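PDB 6HCD: universal stress protein from Archaeoglobus fulgidus, which is of unknown function but belongs to the universal stress protein A family of alpha/beta proteins, some of which bind ATP and help cells survive stress. Local coordinates for residues Met25-Ala30 and Ala120-Ile125; Pro55-His60 and Glu95-Val100. All blocks are in the same frame, centred on the assembly; numbering follows the deposited sequence.

Contact 1. Residues Met25-Ala30 and Ala120-Ile125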
loop_
_atom_site.group_PDB
_atom_site.type_symbol
_atom_site.label_atom_id
_atom_site.label_comp_id
_atom_site.label_asym_id
_atom_site.label_seq_id
_atom_site.Cartn_x
_atom_site.Cartn_y
_atom_site.Cartn_z
HETATM N N MSE A 25 1.994 -13.049 -12.568
HETATM C CA MSE A 25 1.377 -11.826 -12.098
HETATM C C MSE A 25 2.518 -10.885 -11.701
HETATM O O MSE A 25 3.235 -11.124 -10.724
HETATM C CB MSE A 25 0.512 -12.191 -10.921
HETATM C CG MSE A 25 -0.624 -13.097 -11.407
HETATM SE SE MSE A 25 -1.795 -13.525 -9.907
HETATM C CE MSE A 25 -0.514 -14.290 -8.607
ATOM N N PRO A 26 2.734 -9.780 -12.440
ATOM C CA PRO A 26 3.851 -8.884 -12.134
ATOM C C PRO A 26 3.592 -7.967 -10.929
ATOM O O PRO A 26 2.415 -7.776 -10.493
ATOM C CB PRO A 26 3.944 -8.038 -13.405
ATOM C CG PRO A 26 2.512 -7.963 -13.907
ATOM C CD PRO A 26 1.905 -9.315 -13.570
ATOM N N ILE A 27 4.677 -7.361 -10.445
ATOM C CA ILE A 27 4.603 -6.174 -9.615
ATOM C C ILE A 27 4.541 -4.974 -10.573
ATOM O O ILE A 27 5.402 -4.846 -11.446
ATOM C CB ILE A 27 5.836 -6.090 -8.681
ATOM C CG1 ILE A 27 5.907 -7.243 -7.677
ATOM C CG2 ILE A 27 5.920 -4.739 -7.984
ATOM C CD1 ILE A 27 4.789 -7.224 -6.652
ATOM N N VAL A 28 3.555 -4.093 -10.391
ATOM C CA VAL A 28 3.443 -2.869 -11.182
ATOM C C VAL A 28 3.937 -1.711 -10.318
ATOM O O VAL A 28 3.510 -1.580 -9.181
ATOM C CB VAL A 28 1.994 -2.626 -11.649
ATOM C CG1 VAL A 28 1.779 -1.225 -12.198
ATOM C CG2 VAL A 28 1.564 -3.678 -12.654
ATOM N N VAL A 29 4.835 -0.893 -10.867
ATOM C CA VAL A 29 5.341 0.254 -10.159
ATOM C C VAL A 29 5.084 1.489 -11.030
ATOM O O VAL A 29 5.395 1.499 -12.213
ATOM C CB VAL A 29 6.819 0.079 -9.758
ATOM C CG1 VAL A 29 7.724 -0.196 -10.942
ATOM C CG2 VAL A 29 7.304 1.270 -8.963
ATOM N N ALA A 30 4.425 2.497 -10.444
ATOM C CA ALA A 30 4.149 3.753 -11.100
ATOM C C ALA A 30 5.225 4.768 -10.695
ATOM O O ALA A 30 5.439 4.993 -9.519
ATOM C CB ALA A 30 2.771 4.230 -10.733
ATOM N N ALA A 120 0.438 -6.513 -7.084
ATOM C CA ALA A 120 0.279 -5.261 -6.361
ATOM C C ALA A 120 0.761 -4.108 -7.242
ATOM O O ALA A 120 1.491 -4.322 -8.231
ATOM C CB ALA A 120 1.052 -5.299 -5.057
ATOM N N ILE A 121 0.308 -2.904 -6.874
ATOM C CA ILE A 121 0.804 -1.644 -7.407
ATOM C C ILE A 121 1.685 -1.008 -6.330
ATOM O O ILE A 121 1.281 -0.917 -5.190
ATOM C CB ILE A 121 -0.345 -0.696 -7.792
ATOM C CG1 ILE A 121 -1.368 -1.369 -8.708
ATOM C CG2 ILE A 121 0.193 0.599 -8.378
ATOM C CD1 ILE A 121 -2.629 -0.563 -8.878
ATOM N N VAL A 122 2.868 -0.558 -6.722
ATOM C CA VAL A 122 3.742 0.158 -5.800
ATOM C C VAL A 122 3.835 1.605 -6.297
ATOM O O VAL A 122 4.079 1.821 -7.477
ATOM C CB VAL A 122 5.130 -0.499 -5.699
ATOM C CG1 VAL A 122 5.962 0.145 -4.610
ATOM C CG2 VAL A 122 5.049 -1.994 -5.509
ATOM N N ILE A 123 3.588 2.562 -5.394
ATOM C CA ILE A 123 3.521 3.961 -5.748
ATOM C C ILE A 123 4.149 4.802 -4.641
ATOM O O ILE A 123 4.113 4.427 -3.463
ATOM C CB ILE A 123 2.066 4.384 -6.035
ATOM C CG1 ILE A 123 2.017 5.695 -6.814
ATOM C CG2 ILE A 123 1.234 4.426 -4.756
ATOM C CD1 ILE A 123 0.707 5.898 -7.564
ATOM N N GLY A 124 4.675 5.964 -5.037
ATOM C CA GLY A 124 5.227 6.942 -4.119
ATOM C C GLY A 124 4.159 7.908 -3.615
ATOM O O GLY A 124 3.219 8.259 -4.318
ATOM N N ILE A 125 4.310 8.302 -2.357
ATOM C CA ILE A 125 3.438 9.216 -1.628
ATOM C C ILE A 125 4.259 10.456 -1.284
ATOM O O ILE A 125 5.324 10.305 -0.741
ATOM C CB ILE A 125 2.971 8.570 -0.303
ATOM C CG1 ILE A 125 2.244 7.248 -0.514
ATOM C CG2 ILE A 125 2.142 9.529 0.532
ATOM C CD1 ILE A 125 1.142 7.328 -1.494
HETATM O O HOH W 1 5.407 6.774 -7.780
#
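Val28 lies between Ala120 and Val122 of the parallel neighbour, with Val28 N bonded to Ala120 O at 3.0 Å. Val28 O takes the N-H of Val122, N to O 2.7 Å. Val122 O in turn takes Ala30 N at 3.1 Å. Two CA-H...O contacts reinforce this ladder: Ile121 CA to Val28 O at 3.2 Å and Val29 CA to Val122 O at 3.4 Å. The strands diverge by 22°, and toward Pro26 the ladder gives out: Pro26 makes a backbone bond to Ile119 instead, while Ala120 N is buried without a partner. Beyond Ala30 direct pairing passes to a water that donates to Ala30 O and accepts from Gly124 N.

Side chains meet on one face where Ile27 and Val122 approach at a slant, methyl against methyl, CG2 to CG2 at 3.8 Å. With Ile27 CG1 beside its own backbone N (chi1 -64°), CG2 is the branch left lying over the neighbouring strand. Val29 has CG1 wedged between its N and carbonyl carbon (chi1 57°), which sends CG2 to 3.6 Å from Val122 O. Farther along, Ala30 CB meets the tip of Ile123 at CD1, 4.1 Å away.

This is the central strand pair of the Rossmann-like universal stress protein fold, where the strand order reverses. Gly124 O bonds an unidentified ligand, probably from the crystallisation liquor, that also lies close to Ala30; the position resembles the nucleotide crevice of ATP-binding relatives. Helix 36-52 packs on Ile27 and Val29 through Ala45, Val41 and Leu42; helix 105-115 packs from the opposite face on Val28, Ala30 and Ile121 through Phe112, Ile109 and Ala113; and strand 56-62 flanks 27-30 on its other edge.

Contact 2. Residues Pro55-His60 and Glu95-Val100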
loop_
_atom_site.group_PDB
_atom_site.type_symbol
_atom_site.label_atom_id
_atom_site.label_comp_id
_atom_site.label_asym_id
_atom_site.label_seq_id
_atom_site.Cartn_x
_atom_site.Cartn_y
_atom_site.Cartn_z
ATOM N N PRO A 55 8.457 -10.485 -12.549
ATOM C CA PRO A 55 9.023 -9.251 -13.083
ATOM C C PRO A 55 8.313 -8.003 -12.538
ATOM O O PRO A 55 7.177 -8.088 -12.005
ATOM C CB PRO A 55 8.798 -9.377 -14.596
ATOM C CG PRO A 55 7.573 -10.259 -14.731
ATOM C CD PRO A 55 7.597 -11.178 -13.524
ATOM N N VAL A 56 8.997 -6.862 -12.687
ATOM C CA VAL A 56 8.446 -5.561 -12.390
ATOM C C VAL A 56 8.056 -4.882 -13.708
ATOM O O VAL A 56 8.883 -4.734 -14.594
ATOM C CB VAL A 56 9.441 -4.692 -11.596
ATOM C CG1 VAL A 56 8.863 -3.320 -11.306
ATOM C CG2 VAL A 56 9.882 -5.376 -10.304
ATOM N N TYR A 57 6.805 -4.434 -13.807
ATOM C CA TYR A 57 6.357 -3.591 -14.908
ATOM C C TYR A 57 6.335 -2.144 -14.418
ATOM O O TYR A 57 5.555 -1.811 -13.543
ATOM C CB TYR A 57 4.957 -3.987 -15.381
ATOM C CG TYR A 57 4.843 -5.296 -16.115
ATOM C CD1 TYR A 57 5.916 -6.166 -16.265
ATOM C CD2 TYR A 57 3.610 -5.693 -16.623
ATOM C CE1 TYR A 57 5.779 -7.379 -16.926
ATOM C CE2 TYR A 57 3.455 -6.903 -17.279
ATOM C CZ TYR A 57 4.541 -7.747 -17.427
ATOM O OH TYR A 57 4.394 -8.929 -18.082
ATOM N N VAL A 58 7.208 -1.306 -14.991
ATOM C CA VAL A 58 7.299 0.080 -14.611
ATOM C C VAL A 58 6.420 0.886 -15.566
ATOM O O VAL A 58 6.608 0.806 -16.786
ATOM C CB VAL A 58 8.753 0.595 -14.659
ATOM C CG1 VAL A 58 8.843 1.993 -14.113
ATOM C CG2 VAL A 58 9.725 -0.306 -13.926
ATOM N N VAL A 59 5.495 1.678 -15.009
ATOM C CA VAL A 59 4.543 2.417 -15.841
ATOM C C VAL A 59 4.658 3.916 -15.579
ATOM O O VAL A 59 4.956 4.364 -14.445
ATOM C CB VAL A 59 3.100 1.948 -15.625
ATOM C CG1 VAL A 59 2.981 0.475 -15.950
ATOM C CG2 VAL A 59 2.609 2.231 -14.213
ATOM N N HIS A 60 4.420 4.677 -16.648
ATOM C CA HIS A 60 4.183 6.103 -16.585
ATOM C C HIS A 60 3.091 6.445 -17.608
ATOM O O HIS A 60 3.150 5.966 -18.722
ATOM C CB HIS A 60 5.458 6.910 -16.857
ATOM C CG HIS A 60 5.236 8.370 -16.680
ATOM N ND1 HIS A 60 5.429 9.002 -15.470
ATOM C CD2 HIS A 60 4.825 9.322 -17.546
ATOM C CE1 HIS A 60 5.159 10.291 -15.595
ATOM N NE2 HIS A 60 4.780 10.514 -16.866
ATOM N N GLU A 95 10.447 -4.411 -16.972
ATOM C CA GLU A 95 9.972 -3.998 -18.296
ATOM C C GLU A 95 9.375 -2.590 -18.220
ATOM O O GLU A 95 8.669 -2.275 -17.276
ATOM C CB GLU A 95 8.813 -4.867 -18.797
ATOM C CG GLU A 95 9.127 -6.333 -18.936
ATOM C CD GLU A 95 7.950 -7.134 -19.476
ATOM O OE1 GLU A 95 6.913 -6.520 -19.866
ATOM O OE2 GLU A 95 8.064 -8.374 -19.500
ATOM N N GLU A 96 9.627 -1.777 -19.252
ATOM C CA GLU A 96 9.025 -0.455 -19.397
ATOM C C GLU A 96 7.654 -0.575 -20.074
ATOM O O GLU A 96 7.530 -1.270 -21.079
ATOM C CB GLU A 96 9.828 0.435 -20.349
ATOM C CG GLU A 96 11.302 0.518 -20.038
ATOM C CD GLU A 96 12.067 1.340 -21.050
ATOM O OE1 GLU A 96 11.456 2.205 -21.716
ATOM O OE2 GLU A 96 13.282 1.104 -21.167
ATOM N N HIS A 97 6.677 0.175 -19.569
ATOM C CA HIS A 97 5.355 0.280 -20.156
ATOM C C HIS A 97 4.883 1.736 -20.117
ATOM O O HIS A 97 4.301 2.206 -19.129
ATOM C CB HIS A 97 4.384 -0.651 -19.426
ATOM C CG HIS A 97 4.680 -2.093 -19.649
ATOM N ND1 HIS A 97 4.090 -2.819 -20.666
ATOM C CD2 HIS A 97 5.524 -2.937 -19.014
ATOM C CE1 HIS A 97 4.538 -4.059 -20.627
ATOM N NE2 HIS A 97 5.441 -4.152 -19.639
ATOM N N LEU A 98 5.180 2.473 -21.184
ATOM C CA LEU A 98 4.668 3.838 -21.337
ATOM C C LEU A 98 3.206 3.733 -21.740
ATOM O O LEU A 98 2.893 2.978 -22.654
ATOM C CB LEU A 98 5.482 4.569 -22.414
ATOM C CG LEU A 98 5.039 5.999 -22.716
ATOM C CD1 LEU A 98 5.268 6.897 -21.513
ATOM C CD2 LEU A 98 5.758 6.535 -23.941
ATOM N N LEU A 99 2.335 4.481 -21.056
ATOM C CA LEU A 99 0.899 4.457 -21.333
ATOM C C LEU A 99 0.456 5.828 -21.851
ATOM O O LEU A 99 0.454 6.818 -21.122
ATOM C CB LEU A 99 0.128 4.075 -20.067
ATOM C CG LEU A 99 0.545 2.775 -19.381
ATOM C CD1 LEU A 99 -0.210 2.588 -18.079
ATOM C CD2 LEU A 99 0.354 1.578 -20.300
ATOM N N VAL A 100 0.053 5.862 -23.123
ATOM C CA VAL A 100 -0.568 7.023 -23.723
ATOM C C VAL A 100 -1.889 6.544 -24.330
ATOM O O VAL A 100 -1.922 6.041 -25.438
ATOM C CB VAL A 100 0.362 7.694 -24.751
ATOM C CG1 VAL A 100 -0.231 8.985 -25.265
ATOM C CG2 VAL A 100 1.740 7.961 -24.169
#
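A histidine held by a carboxylate rides over a tyrosine: His97 NE2 sits 3.7 Å above the plane of the Tyr57 ring, over its centre, while donating to Glu95 OE1 at 2.8 Å. The trio lies on the parallel strand pair of the beta-alpha-beta unit formed by strand 56-62, helix 70-89 and strand 94-100. Glu95 OE1 accepts through its anti lone pair and lies in the imidazole plane, so the bond helps fix the rotation of the His97 ring. The two rings are oblique, their planes 35° apart. The carboxylate runs alongside the tyrosine, its plane turned 24° from the ring, with OE1 3.3 Å from Tyr57 CE1. CG of His97 stands anti to its carbonyl carbon (chi1 -68°), which tips the imidazole back along its own strand to meet Glu95 two residues earlier. Replacing Tyr57 by an alanine would remove the ring beneath NE2 and beside the carboxylate, and would probably leave the His97-Glu95 pair freer to turn.

The trio shares its face with Val59 and Leu99, which meet at CB and CD1, 4.2 Å apart; Phe112 of helix 105-115 packs against Tyr57, Val59, His97 and Leu99. Val58, His60 and Glu96 face helix 70-89, and His60 ND1 is bonded to Val31 O. An acetate, probably from the crystallisation liquor, lies near His97.

Beneath the side chains, Glu95 N bonds Val56 O, Val58 N bonds Glu95 O and His97 N bonds Val58 O. His60 N stays 3.5 Å from His97 O, too long for a bond, and Val59 CA makes a CA-H...O contact with that oxygen at 3.3 Å. Pairing resumes at the far end, where Leu99 N reaches His60 O at 2.9 Å, and Leu98 CD1 rests against the same oxygen at 3.6 Å.

From the N terminus the chain lays down strand 27-30, passes through helix 36-52 and enters strand 56-62. Helix 70-89 then carries it over to strand 94-100, where contact 2 closes the shorter loop. Helix 105-115 follows, and strand 120-128 returns to the first strand, so contact 1 closes a longer loop that contains contact 2 entirely; the two nest and do not cross. They are joined directly by strands 27-30 and 56-62, where Ile27 O faces Tyr57 N and Val29 O faces Val59 N in probable hydrogen bonds. Together they set the order 94-100, 56-62, 27-30, 120-128 across the parallel part of one sheet.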